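Local coordinates for IL-4-inducing protein (Schistosoma mansoni, PDB 4EL6) that triggers interleukin-4 release from basophils without antigen, by binding IgE through a crystallin-type fold, at residues C8-E14 against P37-P43. Residues are numbered along the deposited sequence; the frame is centred on the assembly and turned at random.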
ATOM      1  N   CYS A   8      -1.368   6.826  -7.169  1.00 17.34           N
ATOM      2  CA  CYS A   8      -2.028   6.570  -5.886  0.51 15.75           C
ATOM      3  C   CYS A   8      -2.059   5.106  -5.569  1.00 15.26           C
ATOM      4  O   CYS A   8      -1.815   4.266  -6.425  1.00 17.91           O
ATOM      5  CB  CYS A   8      -3.463   7.110  -5.847  0.51 15.77           C
ATOM      6  SG  CYS A   8      -4.799   6.069  -6.456  0.51 17.24           S
ATOM      7  N   LEU A   9      -2.363   4.830  -4.322  1.00 13.62           N
ATOM      8  CA  LEU A   9      -2.553   3.504  -3.846  1.00 11.66           C
ATOM      9  C   LEU A   9      -4.071   3.337  -3.848  1.00 11.37           C
ATOM     10  O   LEU A   9      -4.837   4.253  -3.337  1.00  9.49           O
ATOM     11  CB  LEU A   9      -2.000   3.411  -2.399  1.00 11.00           C
ATOM     12  CG  LEU A   9      -2.193   2.065  -1.706  1.00 10.98           C
ATOM     13  CD1 LEU A   9      -1.335   0.979  -2.319  1.00 11.41           C
ATOM     14  CD2 LEU A   9      -1.889   2.202  -0.219  1.00 10.85           C
ATOM     15  N   GLN A  10      -4.541   2.200  -4.394  1.00 10.83           N
ATOM     16  CA  GLN A  10      -5.958   1.881  -4.437  1.00 10.72           C
ATOM     17  C   GLN A  10      -6.347   0.782  -3.481  1.00 10.22           C
ATOM     18  O   GLN A  10      -5.708  -0.259  -3.504  1.00  9.11           O
ATOM     19  CB  GLN A  10      -6.374   1.483  -5.869  1.00 12.77           C
ATOM     20  CG  GLN A  10      -6.113   2.553  -6.952  1.00 14.35           C
ATOM     21  CD  GLN A  10      -6.083   1.936  -8.338  1.00 19.78           C
ATOM     22  OE1 GLN A  10      -5.643   0.808  -8.508  1.00 23.73           O
ATOM     23  NE2 GLN A  10      -6.521   2.688  -9.342  1.00 21.45           N
ATOM     24  N   LEU A  11      -7.332   1.033  -2.592  1.00  9.58           N
ATOM     25  CA  LEU A  11      -7.735   0.111  -1.594  1.00 10.77           C
ATOM     26  C   LEU A  11      -9.212  -0.212  -1.831  1.00 11.85           C
ATOM     27  O   LEU A  11     -10.081   0.695  -1.794  1.00 12.25           O
ATOM     28  CB  LEU A  11      -7.567   0.679  -0.192  1.00 12.19           C
ATOM     29  CG  LEU A  11      -6.108   0.989   0.030  1.00 14.11           C
ATOM     30  CD1 LEU A  11      -5.983   2.488  -0.100  1.00 17.08           C
ATOM     31  CD2 LEU A  11      -5.560   0.418   1.288  1.00 15.98           C
ATOM     32  N   TYR A  12      -9.475  -1.458  -2.135  1.00 10.56           N
ATOM     33  CA  TYR A  12     -10.837  -1.902  -2.498  1.00 10.59           C
ATOM     34  C   TYR A  12     -11.487  -2.615  -1.373  1.00 11.35           C
ATOM     35  O   TYR A  12     -10.824  -3.382  -0.673  1.00  9.40           O
ATOM     36  CB  TYR A  12     -10.769  -2.886  -3.702  1.00 10.34           C
ATOM     37  CG  TYR A  12     -10.253  -2.249  -4.941  1.00 10.85           C
ATOM     38  CD1 TYR A  12      -8.888  -2.201  -5.192  1.00 10.86           C
ATOM     39  CD2 TYR A  12     -11.119  -1.657  -5.872  1.00 10.95           C
ATOM     40  CE1 TYR A  12      -8.383  -1.635  -6.349  1.00 10.95           C
ATOM     41  CE2 TYR A  12     -10.596  -1.078  -7.026  1.00 11.95           C
ATOM     42  CZ  TYR A  12      -9.225  -1.057  -7.236  1.00 13.17           C
ATOM     43  OH  TYR A  12      -8.688  -0.487  -8.355  1.00 16.01           O
ATOM     44  N   ASP A  13     -12.799  -2.433  -1.247  1.00 12.19           N
ATOM     45  CA  ASP A  13     -13.565  -3.081  -0.184  0.51 12.97           C
ATOM     46  C   ASP A  13     -13.541  -4.612  -0.329  1.00 13.01           C
ATOM     47  O   ASP A  13     -13.470  -5.344   0.651  1.00 12.11           O
ATOM     48  CB  ASP A  13     -15.018  -2.586  -0.200  0.51 15.11           C
ATOM     49  CG  ASP A  13     -15.250  -1.308   0.606  0.51 17.06           C
ATOM     50  OD1 ASP A  13     -14.302  -0.609   1.034  0.51 18.49           O
ATOM     51  OD2 ASP A  13     -16.446  -0.984   0.777  0.51 20.03           O
ATOM     52  N   GLU A  14     -13.634  -5.097  -1.551  1.00 12.37           N
ATOM     53  CA  GLU A  14     -13.796  -6.513  -1.799  1.00 12.81           C
ATOM     54  C   GLU A  14     -12.548  -7.094  -2.434  1.00 11.67           C
ATOM     55  O   GLU A  14     -11.676  -6.369  -2.930  1.00 10.20           O
ATOM     56  CB  GLU A  14     -14.982  -6.750  -2.720  1.00 16.61           C
ATOM     57  CG  GLU A  14     -16.337  -6.541  -2.033  1.00 20.49           C
ATOM     58  CD  GLU A  14     -17.412  -6.447  -3.078  1.00 26.11           C
ATOM     59  OE1 GLU A  14     -17.579  -7.461  -3.787  1.00 30.87           O
ATOM     60  OE2 GLU A  14     -18.025  -5.353  -3.225  1.00 30.71           O
ATOM     61  N   PRO A  37      -8.910  -3.514   3.814  1.00  9.14           N
ATOM     62  CA  PRO A  37      -9.385  -3.707   2.451  1.00  8.19           C
ATOM     63  C   PRO A  37      -9.340  -5.200   2.045  1.00  8.69           C
ATOM     64  O   PRO A  37      -8.572  -6.040   2.592  1.00  9.46           O
ATOM     65  CB  PRO A  37      -8.389  -2.938   1.644  1.00  8.25           C
ATOM     66  CG  PRO A  37      -7.073  -3.109   2.409  1.00  8.37           C
ATOM     67  CD  PRO A  37      -7.539  -2.967   3.829  1.00  8.87           C
ATOM     68  N   GLY A  38     -10.176  -5.521   1.082  1.00  8.02           N
ATOM     69  CA  GLY A  38     -10.169  -6.832   0.435  1.00  7.68           C
ATOM     70  C   GLY A  38      -9.042  -6.992  -0.532  1.00  7.26           C
ATOM     71  O   GLY A  38      -8.616  -8.104  -0.776  1.00  6.93           O
ATOM     72  N   SER A  39      -8.673  -5.930  -1.236  1.00  7.85           N
ATOM     73  CA  SER A  39      -7.608  -5.937  -2.195  1.00  8.02           C
ATOM     74  C   SER A  39      -6.972  -4.550  -2.329  1.00  8.17           C
ATOM     75  O   SER A  39      -7.574  -3.588  -2.005  1.00  8.66           O
ATOM     76  CB  SER A  39      -8.070  -6.491  -3.576  1.00  8.09           C
ATOM     77  OG  SER A  39      -9.237  -5.871  -4.006  1.00  7.73           O
ATOM     78  N   VAL A  40      -5.744  -4.498  -2.836  1.00  8.17           N
ATOM     79  CA  VAL A  40      -4.966  -3.280  -2.916  1.00  8.66           C
ATOM     80  C   VAL A  40      -4.165  -3.340  -4.199  1.00  8.83           C
ATOM     81  O   VAL A  40      -3.594  -4.369  -4.522  1.00  8.87           O
ATOM     82  CB  VAL A  40      -3.995  -3.195  -1.738  1.00  9.23           C
ATOM     83  CG1 VAL A  40      -3.119  -2.003  -1.838  1.00  9.93           C
ATOM     84  CG2 VAL A  40      -4.754  -3.269  -0.415  1.00  8.37           C
ATOM     85  N   CYS A  41      -4.093  -2.212  -4.911  1.00  9.51           N
ATOM     86  CA  CYS A  41      -3.304  -2.122  -6.122  1.00  9.24           C
ATOM     87  C   CYS A  41      -2.540  -0.796  -6.167  1.00  9.42           C
ATOM     88  O   CYS A  41      -2.944   0.204  -5.602  1.00  9.23           O
ATOM     89  CB  CYS A  41      -4.209  -2.059  -7.318  1.00 10.33           C
ATOM     90  SG  CYS A  41      -5.230  -3.545  -7.570  1.00 11.51           S
ATOM     91  N   VAL A  42      -1.521  -0.791  -7.010  1.00  9.08           N
ATOM     92  CA  VAL A  42      -0.814   0.395  -7.447  1.00 10.14           C
ATOM     93  C   VAL A  42      -0.838   0.401  -8.973  1.00 11.24           C
ATOM     94  O   VAL A  42      -0.487  -0.596  -9.594  1.00 11.72           O
ATOM     95  CB  VAL A  42       0.648   0.401  -6.990  1.00  9.70           C
ATOM     96  CG1 VAL A  42       1.301   1.693  -7.445  1.00 10.94           C
ATOM     97  CG2 VAL A  42       0.771   0.186  -5.486  1.00  9.93           C
ATOM     98  N   PRO A  43      -1.285   1.492  -9.549  1.00 12.40           N
ATOM     99  CA  PRO A  43      -1.366   1.549 -11.027  1.00 14.12           C
ATOM    100  C   PRO A  43      -0.012   1.376 -11.717  1.00 13.71           C
ATOM    101  O   PRO A  43       1.061   1.681 -11.161  1.00 14.91           O
ATOM    102  CB  PRO A  43      -1.981   2.923 -11.299  1.00 15.76           C
ATOM    103  CG  PRO A  43      -2.629   3.339 -10.060  1.00 16.61           C
ATOM    104  CD  PRO A  43      -1.917   2.659  -8.908  1.00 13.80           C
TER
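Y12 lies along strand 39-41 on the face that also carries Q10, S39 and C41. Its CB meets S39 OG at 3.4 Å. CG stays close to that hydroxyl, and CD1 has S39 O near the ring plane, at the edge. CE1 then reaches C41 SG at 3.9 Å, an oblique sulfur-aromatic contact. CG stands anti to the carbonyl carbon (chi1 -64°); this leans the ring toward Q10, and it runs alongside that side chain. At the tip, OH makes at most a weak hydrogen bond to Q10 OE1 (3.3 Å). Y21 meets the ring from strand 21-24, and the C41-C75 disulfide links strand 39-41 to strand 75-76.

In the antiparallel backbone pairing, Q10 N bonds C41 O at 2.8 Å, nearly straight, and C41 N returns to Q10 O. At the other end G38 and S39 both face Y12, a classic beta bulge. G38 N gives Y12 O a bond of 2.8 Å; that from S39 N is weak.

On the inner face of this crystallin-type sheet L9 CD1 packs on V40 CG1 at 3.5 Å, toward strand 52-58. The other face is mixed. There the buried S39 OG donates to E14 O (2.7 Å) and accepts from E17 N, which satisfies the hydroxyl and ties the chain at E14 and E17 to strand 39-41.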